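Long-range contacts in type IV pilus assembly protein PilF (Thermus thermophilus HB8, PDB 5OIU), which is an ATPase of type IV pilus assembly, a hexameric motor that probably couples ATP binding and hydrolysis to building the pilus: residues E333-D338 and K361-L366; L94-L99 and A107-L112. All coordinates share one frame; numbering follows the deposited sequence.

Contact 1: E333-D338 and K361-L366; sequences ELLVVD and KGMKTL
The carboxylate of E333 meets the turn into helix 366-374. Its OE2 accepts the backbone N-H of L366 at 3.0 Å from N to OE2. The bond is fairly straight, 155° at the hydrogen, and the donor stands above the carboxylate plane. CB of T365 also sits against OE2, at 3.2 Å. E333 holds CG anti to its backbone N (chi1 -164°), and the extended chain carries the carboxylate on to the turn. Its other oxygen, OE1, takes a weak hydrogen bond from A248 N. The side chains of E333 and M363 cross obliquely, with CE of M363 3.7 Å from CG of E333. The sulfur of M363 lies 3.8 Å from CB of L335, and A358 of helix 351-360 touches both residues. An alanine in place of E333 lacks CG and the carboxylate, and would probably leave the L366 amide without this acceptor and the M363 methyl with a gap beside it. At the far end D338 and K361 reach toward each other tip to tip. OD2 of D338 meets CD of K361 at 3.1 Å, but NZ of K361 stays 4.6 Å from OD2, too far for a salt bridge. OD1 of D338 caps helix 339-347 through I341 N. Just after K361, G362 closes helix 351-360 as the C-prime residue of a Schellman motif. The connection between helices 351-360 and 366-374 thus packs along strand 328-336, an outermost strand, within this chain, of the mixed sheet in this P-loop NTPase.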
loop_
_atom_site.group_PDB
_atom_site.type_symbol
_atom_site.label_atom_id
_atom_site.label_comp_id
_atom_site.label_asym_id
_atom_site.label_seq_id
_atom_site.Cartn_x
_atom_site.Cartn_y
_atom_site.Cartn_z
ATOM N N GLU C 333 -17.812 -8.022 21.724
ATOM C CA GLU C 333 -17.677 -8.401 20.328
ATOM C C GLU C 333 -16.587 -9.464 20.246
ATOM O O GLU C 333 -15.428 -9.181 20.580
ATOM C CB GLU C 333 -17.312 -7.182 19.492
ATOM C CG GLU C 333 -17.515 -7.348 18.030
ATOM C CD GLU C 333 -17.308 -6.051 17.313
ATOM O OE1 GLU C 333 -16.128 -5.681 17.109
ATOM O OE2 GLU C 333 -18.327 -5.389 16.994
ATOM N N LEU C 334 -16.954 -10.686 19.824
ATOM C CA LEU C 334 -16.044 -11.843 19.873
ATOM C C LEU C 334 -15.806 -12.383 18.467
ATOM O O LEU C 334 -16.651 -13.093 17.907
ATOM C CB LEU C 334 -16.562 -12.951 20.790
ATOM C CG LEU C 334 -15.719 -14.246 20.802
ATOM C CD1 LEU C 334 -14.261 -14.017 21.161
ATOM C CD2 LEU C 334 -16.319 -15.317 21.733
ATOM N N LEU C 335 -14.636 -12.063 17.926
ATOM C CA LEU C 335 -14.197 -12.531 16.622
ATOM C C LEU C 335 -13.438 -13.835 16.824
ATOM O O LEU C 335 -12.296 -13.825 17.305
ATOM C CB LEU C 335 -13.322 -11.479 15.946
ATOM C CG LEU C 335 -12.997 -11.641 14.460
ATOM C CD1 LEU C 335 -12.532 -10.325 13.888
ATOM C CD2 LEU C 335 -11.934 -12.694 14.227
ATOM N N VAL C 336 -14.077 -14.954 16.458
ATOM C CA VAL C 336 -13.468 -16.282 16.509
ATOM C C VAL C 336 -12.931 -16.613 15.123
ATOM O O VAL C 336 -13.674 -16.586 14.130
ATOM C CB VAL C 336 -14.470 -17.349 16.988
ATOM C CG1 VAL C 336 -13.800 -18.708 17.088
ATOM C CG2 VAL C 336 -15.057 -16.966 18.322
ATOM N N VAL C 337 -11.644 -16.934 15.060
ATOM C CA VAL C 337 -10.936 -17.084 13.793
ATOM C C VAL C 337 -11.183 -18.478 13.223
ATOM O O VAL C 337 -10.959 -19.488 13.901
ATOM C CB VAL C 337 -9.434 -16.828 13.999
ATOM C CG1 VAL C 337 -8.651 -17.118 12.722
ATOM C CG2 VAL C 337 -9.215 -15.401 14.470
ATOM N N ASP C 338 -11.629 -18.543 11.965
ATOM C CA ASP C 338 -11.782 -19.804 11.243
ATOM C C ASP C 338 -10.951 -19.765 9.966
ATOM O O ASP C 338 -10.124 -18.872 9.767
ATOM C CB ASP C 338 -13.242 -20.112 10.927
ATOM C CG ASP C 338 -13.943 -18.946 10.258
ATOM O OD1 ASP C 338 -13.413 -18.419 9.242
ATOM O OD2 ASP C 338 -15.023 -18.559 10.763
ATOM N N LYS C 361 -20.424 -15.133 9.125
ATOM C CA LYS C 361 -20.295 -16.396 9.871
ATOM C C LYS C 361 -20.888 -16.322 11.283
ATOM O O LYS C 361 -20.714 -17.273 12.058
ATOM C CB LYS C 361 -18.827 -16.824 9.935
ATOM C CG LYS C 361 -18.131 -16.725 8.586
ATOM C CD LYS C 361 -16.865 -17.584 8.495
ATOM C CE LYS C 361 -17.148 -19.100 8.547
ATOM N NZ LYS C 361 -18.384 -19.534 7.839
ATOM N N GLY C 362 -21.560 -15.250 11.677
ATOM C CA GLY C 362 -22.337 -15.230 12.894
ATOM C C GLY C 362 -21.791 -14.468 14.104
ATOM O O GLY C 362 -22.257 -14.720 15.218
ATOM N N MET C 363 -20.844 -13.552 13.922
ATOM C CA MET C 363 -20.367 -12.734 15.031
ATOM C C MET C 363 -21.307 -11.570 15.289
ATOM O O MET C 363 -21.610 -10.803 14.364
ATOM C CB MET C 363 -18.981 -12.183 14.743
ATOM C CG MET C 363 -18.547 -11.151 15.746
ATOM S SD MET C 363 -16.962 -10.473 15.277
ATOM C CE MET C 363 -17.465 -8.878 14.639
ATOM N N LYS C 364 -21.759 -11.433 16.543
ATOM C CA LYS C 364 -22.488 -10.241 16.955
ATOM C C LYS C 364 -21.524 -9.098 17.263
ATOM O O LYS C 364 -20.441 -9.310 17.830
ATOM C CB LYS C 364 -23.354 -10.528 18.178
ATOM C CG LYS C 364 -24.275 -11.702 18.007
ATOM C CD LYS C 364 -25.698 -11.369 18.434
ATOM C CE LYS C 364 -26.731 -12.115 17.566
ATOM N NZ LYS C 364 -27.081 -11.397 16.290
ATOM N N THR C 365 -21.926 -7.879 16.876
ATOM C CA THR C 365 -21.141 -6.679 17.157
ATOM C C THR C 365 -21.459 -6.138 18.543
ATOM O O THR C 365 -22.453 -6.507 19.167
ATOM C CB THR C 365 -21.413 -5.548 16.160
ATOM O OG1 THR C 365 -22.776 -5.126 16.281
ATOM C CG2 THR C 365 -21.124 -5.955 14.758
ATOM N N LEU C 366 -20.602 -5.211 18.987
ATOM C CA LEU C 366 -20.815 -4.491 20.236
ATOM C C LEU C 366 -22.229 -3.918 20.336
ATOM O O LEU C 366 -22.896 -4.032 21.371
ATOM C CB LEU C 366 -19.803 -3.357 20.346
ATOM C CG LEU C 366 -18.337 -3.592 20.654
ATOM C CD1 LEU C 366 -17.627 -2.230 20.686
ATOM C CD2 LEU C 366 -18.195 -4.355 21.967
#

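Contact 2: L94-L99 and A107-L112; sequences LRLSTL and AVMRLL
A107 sets its CB 4.3 Å from CD1 of L96, on the face of the sheet that helix 57-67 covers. V108 pairs with S97 through two backbone hydrogen bonds, V108 N to S97 O and S97 N to V108 O, both 2.8 Å. Both side chains lie on the other face, where the S97 hydroxyl is hydrogen-bonded to Q210 of the second subunit. M109 returns to the face of A107. Its CG, anti to the carbonyl carbon (chi1 -80°), lies 3.6 Å from CD1 of L96, and the two side chains run side by side. CB of M109 also meets CD2 of L94. This is an antiparallel beta hairpin, the strands 163° apart, within a six-stranded antiparallel sheet. R110 forms the next hydrogen-bonded pair, with R95. Their side chains point the same way and the guanidinium planes are 60° apart. NH2 of R95 lies over a face of the R110 guanidinium, near its rim, only 3.2 Å from NH1 of R110. The two positive groups would be expected to repel. D26 and, from the second subunit, D211 form salt bridges to R110 and are likely to offset this. L111 puts CG 3.9 Å from CD2 of L94. L112 ends the segment with CD2 against CB of R95, 4.2 Å away.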
loop_
_atom_site.group_PDB
_atom_site.type_symbol
_atom_site.label_atom_id
_atom_site.label_comp_id
_atom_site.label_asym_id
_atom_site.label_seq_id
_atom_site.Cartn_x
_atom_site.Cartn_y
_atom_site.Cartn_z
ATOM N N LEU C 94 -7.282 6.309 40.602
ATOM C CA LEU C 94 -7.758 7.545 40.004
ATOM C C LEU C 94 -7.489 7.546 38.508
ATOM O O LEU C 94 -6.361 7.296 38.077
ATOM C CB LEU C 94 -7.077 8.747 40.660
ATOM C CG LEU C 94 -7.220 8.796 42.176
ATOM C CD1 LEU C 94 -5.875 8.793 42.866
ATOM C CD2 LEU C 94 -8.003 10.039 42.527
ATOM N N ARG C 95 -8.531 7.810 37.724
ATOM C CA ARG C 95 -8.391 8.179 36.315
ATOM C C ARG C 95 -7.911 9.628 36.245
ATOM O O ARG C 95 -8.629 10.544 36.651
ATOM C CB ARG C 95 -9.735 8.000 35.609
ATOM C CG ARG C 95 -9.708 7.910 34.085
ATOM C CD ARG C 95 -9.860 9.279 33.403
ATOM N NE ARG C 95 -10.995 10.094 33.877
ATOM C CZ ARG C 95 -12.276 9.839 33.610
ATOM N NH1 ARG C 95 -12.600 8.780 32.886
ATOM N NH2 ARG C 95 -13.233 10.638 34.082
ATOM N N LEU C 96 -6.700 9.850 35.758
ATOM C CA LEU C 96 -6.152 11.195 35.674
ATOM C C LEU C 96 -6.231 11.722 34.242
ATOM O O LEU C 96 -6.004 10.980 33.283
ATOM C CB LEU C 96 -4.704 11.216 36.166
ATOM C CG LEU C 96 -3.955 12.528 35.880
ATOM C CD1 LEU C 96 -4.649 13.721 36.504
ATOM C CD2 LEU C 96 -2.522 12.456 36.344
ATOM N N SER C 97 -6.567 13.007 34.102
ATOM C CA SER C 97 -6.649 13.659 32.801
ATOM C C SER C 97 -6.148 15.085 32.928
ATOM O O SER C 97 -6.616 15.819 33.799
ATOM C CB SER C 97 -8.084 13.651 32.274
ATOM O OG SER C 97 -8.333 14.764 31.436
ATOM N N THR C 98 -5.185 15.475 32.086
ATOM C CA THR C 98 -4.696 16.847 32.064
ATOM C C THR C 98 -5.024 17.478 30.723
ATOM O O THR C 98 -4.823 16.866 29.670
ATOM C CB THR C 98 -3.184 16.954 32.320
ATOM O OG1 THR C 98 -2.457 16.367 31.237
ATOM C CG2 THR C 98 -2.804 16.290 33.635
ATOM N N LEU C 99 -5.514 18.714 30.770
ATOM C CA LEU C 99 -5.999 19.379 29.601
ATOM C C LEU C 99 -5.477 20.808 29.600
ATOM O O LEU C 99 -5.660 21.532 30.597
ATOM C CB LEU C 99 -7.523 19.359 29.580
ATOM C CG LEU C 99 -8.228 20.132 28.468
ATOM C CD1 LEU C 99 -8.435 19.237 27.257
ATOM C CD2 LEU C 99 -9.562 20.672 28.976
ATOM N N ALA C 107 -6.426 19.679 35.674
ATOM C CA ALA C 107 -6.315 18.257 35.935
ATOM C C ALA C 107 -7.633 17.772 36.513
ATOM O O ALA C 107 -8.190 18.408 37.413
ATOM C CB ALA C 107 -5.154 17.971 36.882
ATOM N N VAL C 108 -8.158 16.675 35.972
ATOM C CA VAL C 108 -9.325 16.017 36.545
ATOM C C VAL C 108 -8.889 14.632 36.990
ATOM O O VAL C 108 -8.199 13.919 36.246
ATOM C CB VAL C 108 -10.510 15.939 35.561
ATOM C CG1 VAL C 108 -11.629 15.085 36.152
ATOM C CG2 VAL C 108 -11.062 17.333 35.243
ATOM N N MET C 109 -9.256 14.264 38.210
ATOM C CA MET C 109 -9.014 12.919 38.706
ATOM C C MET C 109 -10.350 12.303 39.100
ATOM O O MET C 109 -10.972 12.736 40.077
ATOM C CB MET C 109 -8.033 12.947 39.875
ATOM C CG MET C 109 -6.583 13.063 39.439
ATOM S SD MET C 109 -5.404 13.219 40.790
ATOM C CE MET C 109 -6.078 14.625 41.683
ATOM N N ARG C 110 -10.807 11.312 38.330
ATOM C CA ARG C 110 -12.009 10.588 38.708
ATOM C C ARG C 110 -11.640 9.461 39.654
ATOM O O ARG C 110 -10.731 8.673 39.374
ATOM C CB ARG C 110 -12.757 10.015 37.500
ATOM C CG ARG C 110 -13.865 9.033 37.990
ATOM C CD ARG C 110 -15.084 8.867 37.077
ATOM N NE ARG C 110 -15.804 10.105 36.821
ATOM C CZ ARG C 110 -16.312 10.399 35.628
ATOM N NH1 ARG C 110 -16.166 9.526 34.642
ATOM N NH2 ARG C 110 -16.954 11.541 35.408
ATOM N N LEU C 111 -12.347 9.378 40.775
ATOM C CA LEU C 111 -12.150 8.272 41.699
ATOM C C LEU C 111 -12.910 7.057 41.187
ATOM O O LEU C 111 -14.132 7.112 41.031
ATOM C CB LEU C 111 -12.609 8.659 43.098
ATOM C CG LEU C 111 -11.587 9.513 43.857
ATOM C CD1 LEU C 111 -11.708 10.983 43.484
ATOM C CD2 LEU C 111 -11.748 9.336 45.343
ATOM N N LEU C 112 -12.192 5.974 40.898
ATOM C CA LEU C 112 -12.834 4.752 40.430
ATOM C C LEU C 112 -13.431 3.985 41.604
ATOM O O LEU C 112 -12.943 4.072 42.732
ATOM C CB LEU C 112 -11.836 3.853 39.685
ATOM C CG LEU C 112 -11.038 4.395 38.483
ATOM C CD1 LEU C 112 -10.056 3.345 37.973
ATOM C CD2 LEU C 112 -11.930 4.906 37.335
#

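Contacts 1 and 2 lie on opposite sides of the chain's centre, their own centres 34 Å apart. They do not touch, and their nearest atoms are about 17 Å apart. Contact 2 closes in sequence before contact 1 opens. The two belong to different sheets: 94-99 and 107-112 to the antiparallel one, 333-338 to the mixed one. Bound ATP lies much closer to contact 2. The side chain of L112 is about 4 Å from it and about 10 Å from the magnesium ion, while that of L366 is about 12 Å from ATP. Contact 2 also meets the second subunit; no other protein chain of the assembly touches contact 1.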